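Local coordinates for protein (hdlp (histone deacetylase-like protein)) (PDB 1C3P), which probably acts as a zinc-dependent deacetylase resembling the histone deacetylases and may take part in acetoin breakdown, at residues 7-15 with 105-113; 296-304 with 330-338. All coordinates share one frame; numbering follows the deposited sequence.

Contact 1: 7-15 with 105-113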
# COMPACT_ATOMS: atom_id res chain seq x y z
N ILE A 7 -12.36 6.54 -1.55
CA ILE A 7 -12.05 7.22 -2.81
C ILE A 7 -11.81 6.16 -3.88
O ILE A 7 -10.95 5.30 -3.71
CB ILE A 7 -10.79 8.09 -2.69
CG1 ILE A 7 -10.86 8.93 -1.43
CG2 ILE A 7 -10.69 9.05 -3.89
CD1 ILE A 7 -9.76 9.88 -1.29
N GLY A 8 -12.58 6.21 -4.95
CA GLY A 8 -12.39 5.23 -6.01
C GLY A 8 -13.23 5.47 -7.25
O GLY A 8 -14.01 6.43 -7.34
N THR A 9 -13.05 4.59 -8.23
CA THR A 9 -13.79 4.63 -9.48
C THR A 9 -13.60 3.30 -10.19
O THR A 9 -12.58 2.63 -10.02
CB THR A 9 -13.28 5.72 -10.44
OG1 THR A 9 -13.89 5.54 -11.72
CG2 THR A 9 -11.77 5.62 -10.61
N LEU A 10 -14.59 2.89 -10.98
CA LEU A 10 -14.47 1.63 -11.71
C LEU A 10 -13.52 1.77 -12.89
O LEU A 10 -13.11 0.77 -13.50
CB LEU A 10 -15.84 1.13 -12.20
CG LEU A 10 -16.83 0.59 -11.17
CD1 LEU A 10 -16.18 -0.56 -10.41
CD2 LEU A 10 -17.24 1.67 -10.20
N ASP A 11 -13.15 3.01 -13.21
CA ASP A 11 -12.25 3.29 -14.33
C ASP A 11 -10.87 2.65 -14.21
O ASP A 11 -10.21 2.41 -15.23
CB ASP A 11 -12.09 4.80 -14.53
CG ASP A 11 -13.41 5.48 -14.85
OD1 ASP A 11 -14.16 4.92 -15.68
OD2 ASP A 11 -13.69 6.56 -14.29
N TYR A 12 -10.42 2.37 -12.99
CA TYR A 12 -9.13 1.73 -12.82
C TYR A 12 -9.11 0.42 -13.62
O TYR A 12 -8.06 -0.03 -14.08
CB TYR A 12 -8.84 1.43 -11.34
CG TYR A 12 -8.55 2.66 -10.50
CD1 TYR A 12 -9.40 3.03 -9.45
CD2 TYR A 12 -7.41 3.44 -10.73
CE1 TYR A 12 -9.12 4.14 -8.65
CE2 TYR A 12 -7.12 4.54 -9.94
CZ TYR A 12 -7.97 4.89 -8.90
OH TYR A 12 -7.66 5.97 -8.09
N GLY A 13 -10.29 -0.17 -13.79
CA GLY A 13 -10.42 -1.42 -14.53
C GLY A 13 -9.92 -1.37 -15.96
O GLY A 13 -9.61 -2.41 -16.54
N LYS A 14 -9.85 -0.17 -16.54
CA LYS A 14 -9.38 0.00 -17.91
C LYS A 14 -7.90 0.34 -18.04
O LYS A 14 -7.40 0.53 -19.15
CB LYS A 14 -10.20 1.09 -18.62
CG LYS A 14 -11.58 0.65 -19.12
CD LYS A 14 -11.51 -0.42 -20.24
CE LYS A 14 -10.94 0.11 -21.56
NZ LYS A 14 -9.51 0.53 -21.49
N TYR A 15 -7.20 0.42 -16.91
CA TYR A 15 -5.77 0.74 -16.90
C TYR A 15 -5.03 -0.37 -16.15
O TYR A 15 -4.33 -0.12 -15.18
CB TYR A 15 -5.52 2.08 -16.18
CG TYR A 15 -6.43 3.17 -16.70
CD1 TYR A 15 -7.09 4.02 -15.81
CD2 TYR A 15 -6.69 3.30 -18.06
CE1 TYR A 15 -8.01 4.97 -16.28
CE2 TYR A 15 -7.59 4.25 -18.53
CZ TYR A 15 -8.25 5.07 -17.64
OH TYR A 15 -9.18 5.99 -18.09
N LEU A 105 -4.45 8.84 -11.55
CA LEU A 105 -5.74 8.73 -10.91
C LEU A 105 -5.58 8.23 -9.46
O LEU A 105 -6.25 8.71 -8.55
CB LEU A 105 -6.61 7.78 -11.74
CG LEU A 105 -8.12 7.84 -11.55
CD1 LEU A 105 -8.62 9.26 -11.91
CD2 LEU A 105 -8.77 6.77 -12.46
N ALA A 106 -4.68 7.29 -9.26
CA ALA A 106 -4.42 6.75 -7.93
C ALA A 106 -3.81 7.82 -7.04
O ALA A 106 -4.09 7.90 -5.85
CB ALA A 106 -3.47 5.52 -8.03
N THR A 107 -2.97 8.66 -7.64
CA THR A 107 -2.28 9.73 -6.90
C THR A 107 -3.23 10.87 -6.56
O THR A 107 -3.19 11.42 -5.46
CB THR A 107 -1.07 10.21 -7.70
OG1 THR A 107 -0.19 9.09 -7.89
CG2 THR A 107 -0.33 11.36 -6.98
N GLY A 108 -4.08 11.25 -7.51
CA GLY A 108 -5.03 12.29 -7.21
C GLY A 108 -5.92 11.80 -6.07
O GLY A 108 -6.35 12.59 -5.23
N SER A 109 -6.20 10.49 -6.04
CA SER A 109 -7.04 9.90 -4.99
C SER A 109 -6.39 10.00 -3.61
O SER A 109 -7.08 10.05 -2.57
CB SER A 109 -7.36 8.44 -5.34
OG SER A 109 -8.12 8.37 -6.54
N THR A 110 -5.07 10.02 -3.58
CA THR A 110 -4.36 10.17 -2.32
C THR A 110 -4.46 11.61 -1.86
O THR A 110 -4.61 11.86 -0.66
CB THR A 110 -2.90 9.74 -2.45
OG1 THR A 110 -2.86 8.30 -2.46
CG2 THR A 110 -2.04 10.31 -1.30
N VAL A 111 -4.41 12.56 -2.79
CA VAL A 111 -4.56 13.95 -2.40
C VAL A 111 -6.00 14.13 -1.88
O VAL A 111 -6.24 14.81 -0.88
CB VAL A 111 -4.28 14.93 -3.58
CG1 VAL A 111 -4.58 16.35 -3.13
CG2 VAL A 111 -2.82 14.83 -4.01
N GLN A 112 -6.96 13.50 -2.55
CA GLN A 112 -8.35 13.58 -2.11
C GLN A 112 -8.49 12.99 -0.72
O GLN A 112 -9.21 13.53 0.12
CB GLN A 112 -9.27 12.85 -3.09
CG GLN A 112 -9.28 13.45 -4.48
CD GLN A 112 -10.16 12.69 -5.43
OE1 GLN A 112 -11.35 12.99 -5.58
NE2 GLN A 112 -9.59 11.67 -6.06
N ALA A 113 -7.83 11.87 -0.46
CA ALA A 113 -7.90 11.27 0.87
C ALA A 113 -7.37 12.27 1.90
O ALA A 113 -7.92 12.42 2.99
CB ALA A 113 -7.09 10.00 0.93
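Leu105 sets its CD2 methyl over one face of the Tyr12 ring, 4.1 Å from the ring centroid and 25° off the normal, a CH-pi contact displaced toward the rim. Leu105 CD2 also meets Thr9 CG2 at 3.7 Å, the two side chains crossing at about a right angle, and reaches the edge of the Tyr15 ring, so one leucine branch bears on Thr9, Tyr12 and Tyr15 together. The Tyr12 hydroxyl comes up to the helix with Ala106 N at the ring edge, its OH 2.9 Å from Ser109 OG and 3.1 Å from Leu105 O; Ser49, outside both segments, hydrogen-bonds to Tyr12 OH and to Ser109 OG. Leu105 O is gripped from opposite faces of its plane by Ser109 N and Ser109 OG, the latter at 2.8 Å. Further along, Ile7 points its side chain at the helix, and Ile7 CG2 lies 3.7 Å from Ser109 CB.

Behind this shell, Thr9 is turned with OG1 opposite its own N (chi1 170°), which leaves CG2 for the leucine while Thr9 OG1 accepts from Asp11 N at 3.0 Å, an ST turn, and donates to Asp11 OD2. A valine at Thr9 would probably still touch Leu105, yet Asp11 N would be left without its acceptor and the Asp11 carboxylate, salt-bridged to Lys48, would be freer to swing. Strand 4-8 runs between 46-48 and 122-125 in the parallel sheet, and helix 98-118 packs against it, the layering of the alpha/beta fold of the arginase clan.

Contact 2: 296-304 with 330-338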
# COMPACT_ATOMS: atom_id res chain seq x y z
N GLY A 296 -0.86 -5.96 -3.43
CA GLY A 296 -1.76 -7.04 -3.08
C GLY A 296 -1.99 -7.61 -4.45
O GLY A 296 -2.41 -6.89 -5.35
N TYR A 297 -1.75 -8.91 -4.63
CA TYR A 297 -1.85 -9.48 -5.96
C TYR A 297 -2.78 -10.68 -6.13
O TYR A 297 -2.86 -11.24 -7.22
CB TYR A 297 -0.43 -9.82 -6.43
CG TYR A 297 0.55 -8.67 -6.22
CD1 TYR A 297 1.15 -8.43 -4.97
CD2 TYR A 297 0.82 -7.77 -7.25
CE1 TYR A 297 1.99 -7.32 -4.76
CE2 TYR A 297 1.65 -6.67 -7.05
CZ TYR A 297 2.23 -6.45 -5.81
OH TYR A 297 3.04 -5.33 -5.67
N HIS A 298 -3.48 -11.06 -5.06
CA HIS A 298 -4.43 -12.16 -5.10
C HIS A 298 -5.80 -11.50 -4.97
O HIS A 298 -6.09 -10.86 -3.96
CB HIS A 298 -4.26 -13.12 -3.92
CG HIS A 298 -5.14 -14.32 -4.02
ND1 HIS A 298 -4.75 -15.49 -4.64
CD2 HIS A 298 -6.43 -14.50 -3.67
CE1 HIS A 298 -5.76 -16.34 -4.67
NE2 HIS A 298 -6.80 -15.76 -4.09
N PRO A 299 -6.66 -11.65 -5.99
CA PRO A 299 -7.99 -11.04 -5.98
C PRO A 299 -8.90 -11.35 -4.79
O PRO A 299 -9.56 -10.46 -4.26
CB PRO A 299 -8.59 -11.51 -7.32
CG PRO A 299 -7.90 -12.85 -7.53
CD PRO A 299 -6.48 -12.42 -7.23
N TYR A 300 -8.94 -12.61 -4.39
CA TYR A 300 -9.77 -12.99 -3.26
C TYR A 300 -9.25 -12.39 -1.97
O TYR A 300 -10.02 -11.88 -1.15
CB TYR A 300 -9.80 -14.50 -3.11
CG TYR A 300 -10.44 -15.29 -4.23
CD1 TYR A 300 -10.74 -14.71 -5.46
CD2 TYR A 300 -10.71 -16.65 -4.06
CE1 TYR A 300 -11.28 -15.48 -6.50
CE2 TYR A 300 -11.23 -17.42 -5.08
CZ TYR A 300 -11.51 -16.83 -6.30
OH TYR A 300 -11.99 -17.61 -7.31
N ALA A 301 -7.94 -12.50 -1.78
CA ALA A 301 -7.28 -12.03 -0.58
C ALA A 301 -7.48 -10.54 -0.43
O ALA A 301 -7.84 -10.05 0.63
CB ALA A 301 -5.79 -12.36 -0.63
N LEU A 302 -7.22 -9.83 -1.53
CA LEU A 302 -7.35 -8.39 -1.58
C LEU A 302 -8.77 -7.95 -1.25
O LEU A 302 -8.98 -7.14 -0.35
CB LEU A 302 -6.95 -7.91 -2.98
CG LEU A 302 -7.12 -6.47 -3.47
CD1 LEU A 302 -6.37 -6.30 -4.78
CD2 LEU A 302 -8.58 -6.14 -3.67
N ALA A 303 -9.75 -8.51 -1.96
CA ALA A 303 -11.13 -8.13 -1.75
C ALA A 303 -11.65 -8.33 -0.34
O ALA A 303 -12.28 -7.44 0.23
CB ALA A 303 -12.03 -8.85 -2.73
N ARG A 304 -11.39 -9.50 0.24
CA ARG A 304 -11.90 -9.74 1.58
C ARG A 304 -11.19 -8.90 2.64
O ARG A 304 -11.83 -8.38 3.55
CB ARG A 304 -11.78 -11.24 1.95
CG ARG A 304 -12.59 -12.23 1.08
CD ARG A 304 -12.54 -13.64 1.71
NE ARG A 304 -11.18 -13.99 2.07
CZ ARG A 304 -10.83 -14.85 3.02
NH1 ARG A 304 -11.74 -15.50 3.74
NH2 ARG A 304 -9.54 -15.04 3.26
N LEU A 330 -16.17 -12.91 -7.56
CA LEU A 330 -14.81 -13.41 -7.39
C LEU A 330 -14.48 -14.55 -8.33
O LEU A 330 -13.39 -14.60 -8.90
CB LEU A 330 -14.56 -13.85 -5.95
CG LEU A 330 -14.68 -12.73 -4.91
CD1 LEU A 330 -14.21 -13.27 -3.56
CD2 LEU A 330 -13.82 -11.55 -5.31
N LYS A 331 -15.43 -15.47 -8.51
CA LYS A 331 -15.22 -16.60 -9.40
C LYS A 331 -15.08 -16.17 -10.86
O LYS A 331 -14.49 -16.90 -11.65
CB LYS A 331 -16.37 -17.62 -9.25
CG LYS A 331 -16.53 -18.18 -7.85
CD LYS A 331 -17.66 -19.19 -7.77
CE LYS A 331 -17.36 -20.41 -8.63
NZ LYS A 331 -18.43 -21.45 -8.51
N SER A 332 -15.59 -14.99 -11.20
CA SER A 332 -15.53 -14.51 -12.58
C SER A 332 -14.18 -13.94 -12.97
O SER A 332 -13.89 -13.76 -14.16
CB SER A 332 -16.60 -13.44 -12.83
OG SER A 332 -16.25 -12.20 -12.22
N ILE A 333 -13.35 -13.64 -11.98
CA ILE A 333 -12.02 -13.10 -12.21
C ILE A 333 -11.09 -14.19 -12.74
O ILE A 333 -10.78 -15.13 -12.02
CB ILE A 333 -11.41 -12.56 -10.91
CG1 ILE A 333 -12.37 -11.60 -10.23
CG2 ILE A 333 -10.08 -11.86 -11.22
CD1 ILE A 333 -11.91 -11.15 -8.87
N ASP A 334 -10.67 -14.09 -14.00
CA ASP A 334 -9.75 -15.11 -14.48
C ASP A 334 -8.42 -14.79 -13.79
O ASP A 334 -7.70 -13.87 -14.17
CB ASP A 334 -9.59 -15.08 -16.00
CG ASP A 334 -9.14 -13.74 -16.52
OD1 ASP A 334 -8.75 -13.67 -17.71
OD2 ASP A 334 -9.17 -12.75 -15.76
N PHE A 335 -8.13 -15.54 -12.73
CA PHE A 335 -6.92 -15.32 -11.97
C PHE A 335 -5.86 -16.41 -12.09
O PHE A 335 -4.67 -16.12 -12.25
CB PHE A 335 -7.27 -15.11 -10.49
CG PHE A 335 -6.10 -15.22 -9.58
CD1 PHE A 335 -4.98 -14.41 -9.75
CD2 PHE A 335 -6.08 -16.18 -8.58
CE1 PHE A 335 -3.86 -14.55 -8.94
CE2 PHE A 335 -4.96 -16.34 -7.77
CZ PHE A 335 -3.84 -15.52 -7.95
N GLU A 336 -6.28 -17.67 -12.00
CA GLU A 336 -5.33 -18.78 -12.08
C GLU A 336 -4.31 -18.70 -10.94
O GLU A 336 -3.45 -17.82 -10.91
CB GLU A 336 -4.59 -18.78 -13.41
CG GLU A 336 -3.51 -19.84 -13.48
CD GLU A 336 -2.68 -19.76 -14.73
OE1 GLU A 336 -2.06 -18.69 -14.96
OE2 GLU A 336 -2.64 -20.75 -15.48
N GLU A 337 -4.41 -19.65 -10.02
CA GLU A 337 -3.53 -19.71 -8.87
C GLU A 337 -2.10 -20.04 -9.32
O GLU A 337 -1.90 -20.85 -10.23
CB GLU A 337 -4.06 -20.77 -7.90
CG GLU A 337 -3.72 -20.53 -6.45
CD GLU A 337 -4.29 -19.22 -5.92
OE1 GLU A 337 -5.54 -19.06 -5.85
OE2 GLU A 337 -3.48 -18.35 -5.57
N PHE A 338 -1.10 -19.41 -8.71
CA PHE A 338 0.30 -19.67 -9.06
C PHE A 338 0.59 -21.16 -8.95
O PHE A 338 1.06 -21.78 -9.90
CB PHE A 338 1.24 -18.89 -8.13
CG PHE A 338 2.69 -19.16 -8.40
CD1 PHE A 338 3.23 -18.89 -9.64
CD2 PHE A 338 3.49 -19.74 -7.42
CE1 PHE A 338 4.56 -19.18 -9.91
CE2 PHE A 338 4.82 -20.04 -7.69
CZ PHE A 338 5.36 -19.76 -8.94
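His298 sends its ring out with CG trans to the backbone N (chi1 -174°), and Phe335 does likewise (chi1 165°); Glu337, also trans at its first torsion, then bends at chi2 (61°), which brings its carboxylate back to the histidine. The imidazole and carboxylate planes are nearly coplanar, and Glu337 OE1 lies at the ring edge, 3.0 Å from His298 CE1. His298 ND1 stands 3.3 Å from Glu337 OE2, a proximity of polar atoms that would probably favour a positively charged imidazole. Phe335 meets the same ring obliquely, with centroids 4.6 Å apart and Phe335 CE2 the nearest phenylalanine atom to His298 CE1.

Pro299 occupies the first turn of helix 299-314, and His298 its N-cap position. Pro299 CD sits over one face of the Phe335 ring, 3.6 Å from the centroid, a CH-pi contact close to the normal, while Pro299 CB turns to Ile333 CD1 at 3.7 Å. The irregular chain after helix 324-332 is thus laid across the start of helix 299-314, the helix that follows 290-292, the last strand of the parallel sheet in chain order, in this alpha/beta fold.

Beyond the proline, the Tyr300 ring crosses Leu330 obliquely. Tyr300 CE1 comes 3.3 Å from Leu330 O, which lies near the ring plane, and 3.7 Å from Leu330 CB. One turn on, Ala303 CB meets Leu330 CD2 at 4.1 Å, a looser touch. Helix 28-37 closes this apolar side, Phe34 reaching both Ala303 and Leu330 and Leu30 both Ala303 and Ile333, whereas Met347 touches His298 and Tyr300 from a loop.

How the contacts relate
Contact 1 closes in the chain before contact 2 opens, and their centres lie 20 Å apart; the nearest atoms are about 10 Å from each other, so they do not touch. Helix 28-37 relates the two, since Leu10 and Tyr12 of 7-15 pack on it, as do Ala303, Leu330 and Ile333 of contact 2. Their relation to the zinc site differs. Contact 1 lies away from it, whereas Tyr297, at the start of contact 2, has its side chain about 4 Å from that of Asp258 and about 5 Å from that of His170, both zinc ligands in another structure of this protein; this chain carries no zinc.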